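Local coordinates for probable endoglucanase (Gluconacetobacter xylinus, PDB 1WZZ), which hydrolyses internal beta-1,4-glucosidic linkages of cellulose and related beta-glucans, including carboxymethyl-cellulose, as a secreted glycoside hydrolase of family 8, at residues 31-37 / 69-73; 144-149 / 217-222; 242-246 / 294-298. All coordinates share one frame. Residues are numbered along the deposited sequence.

Interaction 1: residues 31-37 / 69-73. With SO4 (sulfate ion), chain B.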
loop_
_atom_site.group_PDB
_atom_site.type_symbol
_atom_site.label_atom_id
_atom_site.label_comp_id
_atom_site.label_asym_id
_atom_site.label_seq_id
_atom_site.Cartn_x
_atom_site.Cartn_y
_atom_site.Cartn_z
ATOM N N LEU A 31 -4.396 -6.789 16.919
ATOM C CA LEU A 31 -3.852 -5.689 17.711
ATOM C C LEU A 31 -3.536 -6.101 19.140
ATOM O O LEU A 31 -4.431 -6.519 19.878
ATOM C CB LEU A 31 -4.836 -4.516 17.716
ATOM C CG LEU A 31 -4.377 -3.320 18.558
ATOM C CD1 LEU A 31 -2.998 -2.861 18.078
ATOM C CD2 LEU A 31 -5.383 -2.189 18.467
ATOM N N ARG A 32 -2.262 -6.018 19.511
ATOM C CA ARG A 32 -1.835 -6.344 20.889
ATOM C C ARG A 32 -2.055 -5.112 21.761
ATOM O O ARG A 32 -2.079 -3.982 21.267
ATOM C CB ARG A 32 -0.351 -6.718 20.917
ATOM C CG ARG A 32 -0.019 -8.026 20.227
ATOM C CD ARG A 32 -0.732 -9.182 20.906
ATOM N NE ARG A 32 -0.380 -10.457 20.293
ATOM C CZ ARG A 32 0.772 -11.094 20.493
ATOM N NH1 ARG A 32 1.690 -10.578 21.301
ATOM N NH2 ARG A 32 1.012 -12.237 19.868
ATOM N N PRO A 33 -2.214 -5.304 23.083
ATOM C CA PRO A 33 -2.429 -4.170 23.988
ATOM C C PRO A 33 -1.280 -3.160 23.938
ATOM O O PRO A 33 -1.476 -1.980 24.225
ATOM C CB PRO A 33 -2.546 -4.837 25.366
ATOM C CG PRO A 33 -3.071 -6.194 25.052
ATOM C CD PRO A 33 -2.309 -6.588 23.798
ATOM N N SER A 34 -0.098 -3.634 23.573
ATOM C CA SER A 34 1.085 -2.775 23.458
ATOM C C SER A 34 0.953 -1.750 22.337
ATOM O O SER A 34 1.663 -0.746 22.323
ATOM C CB SER A 34 2.323 -3.621 23.171
ATOM O OG SER A 34 2.208 -4.293 21.930
ATOM N N GLY A 35 0.046 -2.013 21.397
ATOM C CA GLY A 35 -0.122 -1.109 20.270
ATOM C C GLY A 35 0.500 -1.707 19.018
ATOM O O GLY A 35 0.388 -1.136 17.936
ATOM N N ARG A 36 1.142 -2.859 19.161
ATOM C CA ARG A 36 1.784 -3.542 18.043
ATOM C C ARG A 36 0.787 -4.388 17.251
ATOM O O ARG A 36 -0.017 -5.117 17.840
ATOM C CB ARG A 36 2.916 -4.420 18.589
ATOM C CG ARG A 36 3.666 -5.202 17.582
ATOM C CD ARG A 36 4.932 -5.826 18.194
ATOM N NE ARG A 36 4.660 -7.021 18.982
ATOM C CZ ARG A 36 4.615 -8.247 18.479
ATOM N NH1 ARG A 36 4.825 -8.442 17.187
ATOM N NH2 ARG A 36 4.371 -9.282 19.272
ATOM N N VAL A 37 0.802 -4.242 15.923
ATOM C CA VAL A 37 -0.048 -5.047 15.041
ATOM C C VAL A 37 0.768 -6.292 14.668
ATOM O O VAL A 37 1.900 -6.192 14.176
ATOM C CB VAL A 37 -0.426 -4.246 13.758
ATOM C CG1 VAL A 37 -1.169 -5.151 12.724
ATOM C CG2 VAL A 37 -1.269 -3.069 14.157
ATOM N N SER A 69 -2.762 4.102 20.678
ATOM C CA SER A 69 -1.900 3.017 21.079
ATOM C C SER A 69 -0.966 2.592 19.945
ATOM O O SER A 69 0.231 2.414 20.164
ATOM C CB SER A 69 -2.739 1.815 21.533
ATOM O OG SER A 69 -1.918 0.751 22.013
HETATM N N MSE A 70 -1.504 2.422 18.736
HETATM C CA MSE A 70 -0.669 1.993 17.620
HETATM C C MSE A 70 0.317 3.056 17.180
HETATM O O MSE A 70 1.433 2.730 16.785
HETATM C CB MSE A 70 -1.527 1.568 16.415
HETATM C CG MSE A 70 -2.332 0.315 16.712
HETATM SE SE MSE A 70 -3.364 -0.239 15.134
HETATM C CE MSE A 70 -4.705 1.040 15.345
ATOM N N TRP A 71 -0.090 4.306 17.216
ATOM C CA TRP A 71 0.821 5.377 16.803
ATOM C C TRP A 71 1.930 5.537 17.836
ATOM O O TRP A 71 3.118 5.658 17.501
ATOM C CB TRP A 71 0.037 6.669 16.632
ATOM C CG TRP A 71 0.867 7.892 16.397
ATOM C CD1 TRP A 71 0.650 9.115 16.945
ATOM C CD2 TRP A 71 2.035 8.034 15.545
ATOM N NE1 TRP A 71 1.593 10.020 16.504
ATOM C CE2 TRP A 71 2.456 9.388 15.650
ATOM C CE3 TRP A 71 2.763 7.161 14.717
ATOM C CZ2 TRP A 71 3.574 9.891 14.960
ATOM C CZ3 TRP A 71 3.886 7.671 14.027
ATOM C CH2 TRP A 71 4.272 9.024 14.164
HETATM N N MSE A 72 1.562 5.541 19.107
HETATM C CA MSE A 72 2.624 5.634 20.105
HETATM C C MSE A 72 3.612 4.472 19.927
HETATM O O MSE A 72 4.823 4.674 20.019
HETATM C CB MSE A 72 2.046 5.633 21.530
HETATM C CG MSE A 72 3.119 5.658 22.592
HETATM SE SE MSE A 72 2.311 5.886 24.333
HETATM C CE MSE A 72 1.903 4.042 24.705
ATOM N N TRP A 73 3.128 3.257 19.639
ATOM C CA TRP A 73 4.025 2.122 19.461
ATOM C C TRP A 73 4.913 2.324 18.219
ATOM O O TRP A 73 6.132 2.079 18.261
ATOM C CB TRP A 73 3.251 0.802 19.314
ATOM C CG TRP A 73 4.178 -0.403 19.349
ATOM C CD1 TRP A 73 4.561 -1.114 20.463
ATOM C CD2 TRP A 73 4.920 -0.965 18.254
ATOM N NE1 TRP A 73 5.487 -2.066 20.125
ATOM C CE2 TRP A 73 5.729 -1.997 18.780
ATOM C CE3 TRP A 73 4.986 -0.691 16.879
ATOM C CZ2 TRP A 73 6.590 -2.754 17.986
ATOM C CZ3 TRP A 73 5.842 -1.447 16.093
ATOM C CH2 TRP A 73 6.634 -2.466 16.646
HETATM S S SO4 B . 3.714 -7.507 22.578
HETATM O O1 SO4 B . 3.475 -6.533 21.492
HETATM O O2 SO4 B . 4.395 -8.699 22.043
HETATM O O3 SO4 B . 2.425 -7.920 23.156
HETATM O O4 SO4 B . 4.543 -6.853 23.607
HETATM O O HOH W 1 -3.459 -1.417 21.403
HETATM O O HOH W 2 -0.789 1.127 24.466
#

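Interaction 2: residues 144-149 / 217-222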
loop_
_atom_site.group_PDB
_atom_site.type_symbol
_atom_site.label_atom_id
_atom_site.label_comp_id
_atom_site.label_asym_id
_atom_site.label_seq_id
_atom_site.Cartn_x
_atom_site.Cartn_y
_atom_site.Cartn_z
HETATM N N MSE A 144 13.162 10.953 -6.717
HETATM C CA MSE A 144 14.310 11.346 -7.516
HETATM C C MSE A 144 14.086 11.027 -8.997
HETATM O O MSE A 144 13.062 10.481 -9.380
HETATM C CB MSE A 144 15.528 10.578 -7.068
HETATM C CG MSE A 144 15.473 9.148 -7.502
HETATM SE SE MSE A 144 17.149 8.277 -7.144
HETATM C CE MSE A 144 18.363 9.450 -8.058
ATOM N N LYS A 145 15.105 11.304 -9.802
ATOM C CA LYS A 145 15.030 11.117 -11.252
ATOM C C LYS A 145 15.449 9.784 -11.815
ATOM O O LYS A 145 16.410 9.156 -11.371
ATOM C CB LYS A 145 15.825 12.250 -11.918
ATOM C CG LYS A 145 15.355 13.614 -11.453
ATOM C CD LYS A 145 16.349 14.733 -11.787
ATOM C CE LYS A 145 16.565 14.879 -13.286
ATOM N NZ LYS A 145 17.415 16.076 -13.594
ATOM N N ALA A 146 14.698 9.335 -12.812
ATOM C CA ALA A 146 14.975 8.090 -13.492
ATOM C C ALA A 146 14.432 8.316 -14.901
ATOM O O ALA A 146 13.217 8.473 -15.083
ATOM C CB ALA A 146 14.243 6.938 -12.819
ATOM N N GLY A 147 15.325 8.355 -15.891
ATOM C CA GLY A 147 14.847 8.615 -17.236
ATOM C C GLY A 147 14.099 9.940 -17.218
ATOM O O GLY A 147 14.553 10.910 -16.625
ATOM N N PRO A 148 12.919 10.026 -17.844
ATOM C CA PRO A 148 12.152 11.275 -17.868
ATOM C C PRO A 148 11.205 11.477 -16.693
ATOM O O PRO A 148 10.412 12.427 -16.647
ATOM C CB PRO A 148 11.380 11.151 -19.178
ATOM C CG PRO A 148 10.999 9.682 -19.134
ATOM C CD PRO A 148 12.318 9.016 -18.735
ATOM N N TYR A 149 11.290 10.590 -15.717
ATOM C CA TYR A 149 10.355 10.683 -14.609
ATOM C C TYR A 149 10.984 11.068 -13.284
ATOM O O TYR A 149 12.198 10.964 -13.130
ATOM C CB TYR A 149 9.723 9.325 -14.335
ATOM C CG TYR A 149 9.238 8.555 -15.546
ATOM C CD1 TYR A 149 9.981 7.501 -16.069
ATOM C CD2 TYR A 149 8.025 8.876 -16.127
ATOM C CE1 TYR A 149 9.515 6.769 -17.168
ATOM C CE2 TYR A 149 7.550 8.161 -17.213
ATOM C CZ TYR A 149 8.290 7.125 -17.721
ATOM O OH TYR A 149 7.801 6.445 -18.818
ATOM N N VAL A 217 13.527 0.778 -14.044
ATOM C CA VAL A 217 13.493 1.920 -14.935
ATOM C C VAL A 217 14.957 2.222 -15.273
ATOM O O VAL A 217 15.746 2.521 -14.382
ATOM C CB VAL A 217 12.900 3.168 -14.239
ATOM C CG1 VAL A 217 12.825 4.341 -15.240
ATOM C CG2 VAL A 217 11.513 2.828 -13.651
ATOM N N ASN A 218 15.328 2.118 -16.547
ATOM C CA ASN A 218 16.713 2.420 -16.946
ATOM C C ASN A 218 16.938 3.911 -16.635
ATOM O O ASN A 218 16.153 4.771 -17.035
ATOM C CB ASN A 218 16.907 2.112 -18.443
ATOM C CG ASN A 218 18.348 2.343 -18.912
ATOM O OD1 ASN A 218 18.781 3.468 -19.047
ATOM N ND2 ASN A 218 19.085 1.266 -19.132
ATOM N N ARG A 219 18.001 4.230 -15.896
ATOM C CA ARG A 219 18.220 5.624 -15.515
ATOM C C ARG A 219 18.541 6.531 -16.686
ATOM O O ARG A 219 18.155 7.705 -16.703
ATOM C CB ARG A 219 19.316 5.714 -14.448
ATOM C CG ARG A 219 18.997 4.850 -13.239
ATOM C CD ARG A 219 19.586 5.417 -11.968
ATOM N NE ARG A 219 21.037 5.429 -11.975
ATOM C CZ ARG A 219 21.771 6.059 -11.065
ATOM N NH1 ARG A 219 21.180 6.727 -10.085
ATOM N NH2 ARG A 219 23.096 6.018 -11.131
ATOM N N ALA A 220 19.234 5.970 -17.666
ATOM C CA ALA A 220 19.596 6.717 -18.855
ATOM C C ALA A 220 18.433 6.808 -19.838
ATOM O O ALA A 220 17.988 7.911 -20.184
ATOM C CB ALA A 220 20.796 6.060 -19.534
ATOM N N THR A 221 17.915 5.648 -20.252
ATOM C CA THR A 221 16.841 5.600 -21.252
ATOM C C THR A 221 15.407 5.697 -20.748
ATOM O O THR A 221 14.518 6.081 -21.505
ATOM C CB THR A 221 16.929 4.316 -22.100
ATOM O OG1 THR A 221 16.477 3.197 -21.321
ATOM C CG2 THR A 221 18.374 4.063 -22.540
ATOM N N GLY A 222 15.174 5.353 -19.485
ATOM C CA GLY A 222 13.821 5.419 -18.952
ATOM C C GLY A 222 13.017 4.213 -19.407
ATOM O O GLY A 222 11.822 4.107 -19.100
HETATM O O HOH W 3 9.568 4.961 -20.245
#

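Interaction 3: residues 242-246 / 294-298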
loop_
_atom_site.group_PDB
_atom_site.type_symbol
_atom_site.label_atom_id
_atom_site.label_comp_id
_atom_site.label_asym_id
_atom_site.label_seq_id
_atom_site.Cartn_x
_atom_site.Cartn_y
_atom_site.Cartn_z
ATOM N N PRO A 242 -4.325 -1.344 -8.785
ATOM C CA PRO A 242 -5.650 -0.922 -9.254
ATOM C C PRO A 242 -6.492 -0.326 -8.133
ATOM O O PRO A 242 -7.246 0.616 -8.368
ATOM C CB PRO A 242 -6.275 -2.218 -9.823
ATOM C CG PRO A 242 -5.494 -3.317 -9.174
ATOM C CD PRO A 242 -4.073 -2.760 -9.092
ATOM N N LEU A 243 -6.312 -0.850 -6.917
ATOM C CA LEU A 243 -7.052 -0.340 -5.788
ATOM C C LEU A 243 -6.684 1.116 -5.452
ATOM O O LEU A 243 -7.552 1.968 -5.341
ATOM C CB LEU A 243 -6.806 -1.203 -4.552
ATOM C CG LEU A 243 -7.610 -0.712 -3.339
ATOM C CD1 LEU A 243 -9.098 -0.887 -3.617
ATOM C CD2 LEU A 243 -7.195 -1.496 -2.102
ATOM N N TYR A 244 -5.402 1.404 -5.303
ATOM C CA TYR A 244 -5.026 2.761 -4.921
ATOM C C TYR A 244 -5.405 3.802 -5.981
ATOM O O TYR A 244 -5.832 4.915 -5.661
ATOM C CB TYR A 244 -3.525 2.822 -4.647
ATOM C CG TYR A 244 -3.078 2.234 -3.333
ATOM C CD1 TYR A 244 -1.925 1.439 -3.269
ATOM C CD2 TYR A 244 -3.754 2.499 -2.147
ATOM C CE1 TYR A 244 -1.467 0.911 -2.057
ATOM C CE2 TYR A 244 -3.284 1.976 -0.906
ATOM C CZ TYR A 244 -2.151 1.189 -0.883
ATOM O OH TYR A 244 -1.691 0.686 0.301
ATOM N N PHE A 245 -5.251 3.452 -7.255
ATOM C CA PHE A 245 -5.598 4.395 -8.292
ATOM C C PHE A 245 -7.118 4.549 -8.435
ATOM O O PHE A 245 -7.594 5.647 -8.710
ATOM C CB PHE A 245 -4.864 4.002 -9.597
ATOM C CG PHE A 245 -3.401 4.391 -9.577
ATOM C CD1 PHE A 245 -2.474 3.647 -8.852
ATOM C CD2 PHE A 245 -2.977 5.569 -10.202
ATOM C CE1 PHE A 245 -1.146 4.063 -8.732
ATOM C CE2 PHE A 245 -1.640 6.002 -10.092
ATOM C CZ PHE A 245 -0.726 5.248 -9.355
ATOM N N TYR A 246 -7.889 3.477 -8.213
ATOM C CA TYR A 246 -9.350 3.587 -8.228
ATOM C C TYR A 246 -9.779 4.531 -7.092
ATOM O O TYR A 246 -10.570 5.450 -7.284
ATOM C CB TYR A 246 -9.993 2.193 -8.019
ATOM C CG TYR A 246 -11.265 2.167 -7.160
ATOM C CD1 TYR A 246 -11.204 1.866 -5.789
ATOM C CD2 TYR A 246 -12.524 2.450 -7.714
ATOM C CE1 TYR A 246 -12.352 1.850 -4.990
ATOM C CE2 TYR A 246 -13.692 2.440 -6.902
ATOM C CZ TYR A 246 -13.587 2.140 -5.548
ATOM O OH TYR A 246 -14.703 2.148 -4.730
ATOM N N VAL A 294 -10.550 -6.503 -4.081
ATOM C CA VAL A 294 -9.987 -5.546 -5.025
ATOM C C VAL A 294 -10.653 -5.637 -6.390
ATOM O O VAL A 294 -11.027 -4.621 -6.991
ATOM C CB VAL A 294 -8.462 -5.755 -5.180
ATOM C CG1 VAL A 294 -7.918 -4.864 -6.318
ATOM C CG2 VAL A 294 -7.769 -5.403 -3.867
ATOM N N ALA A 295 -10.809 -6.869 -6.881
ATOM C CA ALA A 295 -11.433 -7.083 -8.179
ATOM C C ALA A 295 -12.849 -6.543 -8.246
ATOM O O ALA A 295 -13.257 -5.955 -9.251
ATOM C CB ALA A 295 -11.416 -8.590 -8.510
ATOM N N GLU A 296 -13.601 -6.719 -7.163
ATOM C CA GLU A 296 -14.978 -6.233 -7.139
ATOM C C GLU A 296 -15.055 -4.716 -7.285
ATOM O O GLU A 296 -16.041 -4.197 -7.799
ATOM C CB GLU A 296 -15.685 -6.727 -5.859
ATOM C CG GLU A 296 -15.945 -8.242 -5.917
ATOM C CD GLU A 296 -16.444 -8.866 -4.625
ATOM O OE1 GLU A 296 -16.963 -10.001 -4.686
ATOM O OE2 GLU A 296 -16.296 -8.265 -3.555
ATOM N N CYS A 297 -14.021 -4.000 -6.853
ATOM C CA CYS A 297 -14.056 -2.541 -6.977
ATOM C C CYS A 297 -13.470 -2.053 -8.277
ATOM O O CYS A 297 -13.607 -0.869 -8.628
ATOM C CB CYS A 297 -13.275 -1.889 -5.838
ATOM S SG CYS A 297 -14.076 -2.052 -4.265
ATOM N N THR A 298 -12.812 -2.950 -8.996
ATOM C CA THR A 298 -12.132 -2.559 -10.232
ATOM C C THR A 298 -12.458 -3.329 -11.500
ATOM O O THR A 298 -11.563 -3.628 -12.299
ATOM C CB THR A 298 -10.591 -2.553 -10.036
ATOM O OG1 THR A 298 -10.125 -3.826 -9.585
ATOM C CG2 THR A 298 -10.193 -1.483 -8.989
#

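Interaction 1: residues 31-37 / 69-73
Trp73, Met70 and Gly35 carry this contact, in which the loop that leaves helix 18-30 lies across helix 64-77. The CA-to-CB bond of Trp73 points toward the loop, and the aliphatic part of Arg36 lies over a face of the indole: CB of Arg36 sits 3.8 Å from the centroid of the five-membered ring in a CH-pi contact, while Arg36 CD comes within 3.5 Å of Trp73 CZ2. Phe90 also meets the indole edge-to-face. Met70, a selenomethionine, packs against two apolar side chains of the loop, with its CG 3.5 Å from Leu31 CD1 and its SE 3.7 Å from Val37 CG2.

Gly35 brings the backbones together, its CA only 4.1 Å from that of Met70. Two CA-H...O contacts join them, Gly35 CA to Ser69 O at 3.5 Å and Met70 CA to Gly35 O at 3.3 Å. A CB here would lie 2.2 Å from Ser69 O, a clash, and at phi 105° it would also crowd the preceding carbonyl O. No direct hydrogen bond crosses; instead two waters tie Ser69 OG to the carbonyl oxygens of Arg32 and Pro33. A sulfate, probably from the crystallisation liquor, is held by Ser34 OG, by Arg36 NE and NH2, and weakly by Arg32 NH1.

Gln51 of helix 48-61 bonds to both Gly35 O and Met70 O. Near its start the loop makes a type I turn from Arg32 to Gly35, overlapped by an ST turn at Ser34, and packs on a helix of the (alpha/alpha)6 barrel.

Interaction 2: residues 144-149 / 217-222
Two glycines meet backbone to backbone here: CA of Gly147 lies 3.8 Å from CA of Gly222, and both have positive phi. A side chain on either would collide with the other segment, since a CB on Gly147 would come 2.4 Å from Gly222 CA and one on Gly222 2.5 Å from Pro148 CD. Gly147 occupies the first corner of a type II' turn running from Ala146 to Tyr149, and its N donates the one direct hydrogen bond across the contact, to Arg219 O at 3.0 Å. The facing loop is shaped by Asn218, whose OD1 accepts from Thr221 N at 2.6 Å in an Asx motif. Alongside this, Val217 CG1 packs on Ala146 CB at 3.8 Å and on Tyr149 CD1 at 4.3 Å. Water 3 joins Tyr149 OH to Gly222 O, 2.7 Å from each.

The contact thus sets the tip of the hairpin 143-146/149-152 against the turn between strands 215-218 and 224-226. Val165 of strand 164-167 touches Ala146, Val217 and Arg219, while the Tyr149 side chain rests on Asp195, Arg198 and Leu199 of helix 188-202.

Interaction 3: residues 242-246 / 294-298
Helices 240-247 and 289-297 form a largely buried contact within the (alpha/alpha)6 barrel, the fold of family 8 glycoside hydrolases, and the second helix takes part through Val294, Cys297 and Thr298 around its C-terminal end. Tyr246 holds one end of the contact. Its ring lies against Cys297, whose CB is 4.2 Å from the ring centroid in a CH-pi contact over the face and 3.9 Å from Tyr246 CE1. The sulfur makes a sulfur-aromatic contact, with Cys297 SG 5.0 Å from the Tyr246 ring centroid and oblique to the ring, 39° off its normal. The carbonyl of the same residue also lies over a face of the ring, Cys297 O being 3.6 Å from Tyr246 CD2.

Thr298 fills the middle. Its CG2 touches Pro242 O at 3.7 Å, Pro242 CB at 4.1 Å and Tyr246 CB at 3.8 Å, so the methyl serves the interface while the hydroxyl turns back to its own segment: Thr298 OG1 donates to Val294 O at 2.9 Å. No hydrogen bond crosses between these two segments, so the helices of the barrel join here by apolar packing.

At the other end Val294 CG1 sits 4.1 Å from Pro242 CG and 4.2 Å from Leu243 CB. The nearest CA pair, Leu243 with Val294, is 6.0 Å apart. Helix 315-331 packs against both partners: Ala327 touches Leu243, Glu331 touches Tyr246, and Val324 touches Val294 and Cys297. From helix 253-266, Phe259 meets Pro242.

Overall arrangement
The three contacts follow one another along the chain, each closing before the next opens, and none touches another. Interaction 1 lies on the opposite side of the molecule's centre from the other two, its centre 39 Å from that of interaction 2 and 29 Å from that of interaction 3; interactions 2 and 3 are 27 Å apart between centres. Interaction 3 is the deepest. As for the presumed catalytic residues, the Val37 side chain of interaction 1 is about 9 Å from that of Glu49, the proton donor by similarity, and the Leu243 side chain of interaction 3 about 11 Å from that of Asp106, the predicted nucleophile. Interaction 2 is peripheral, away from both residues.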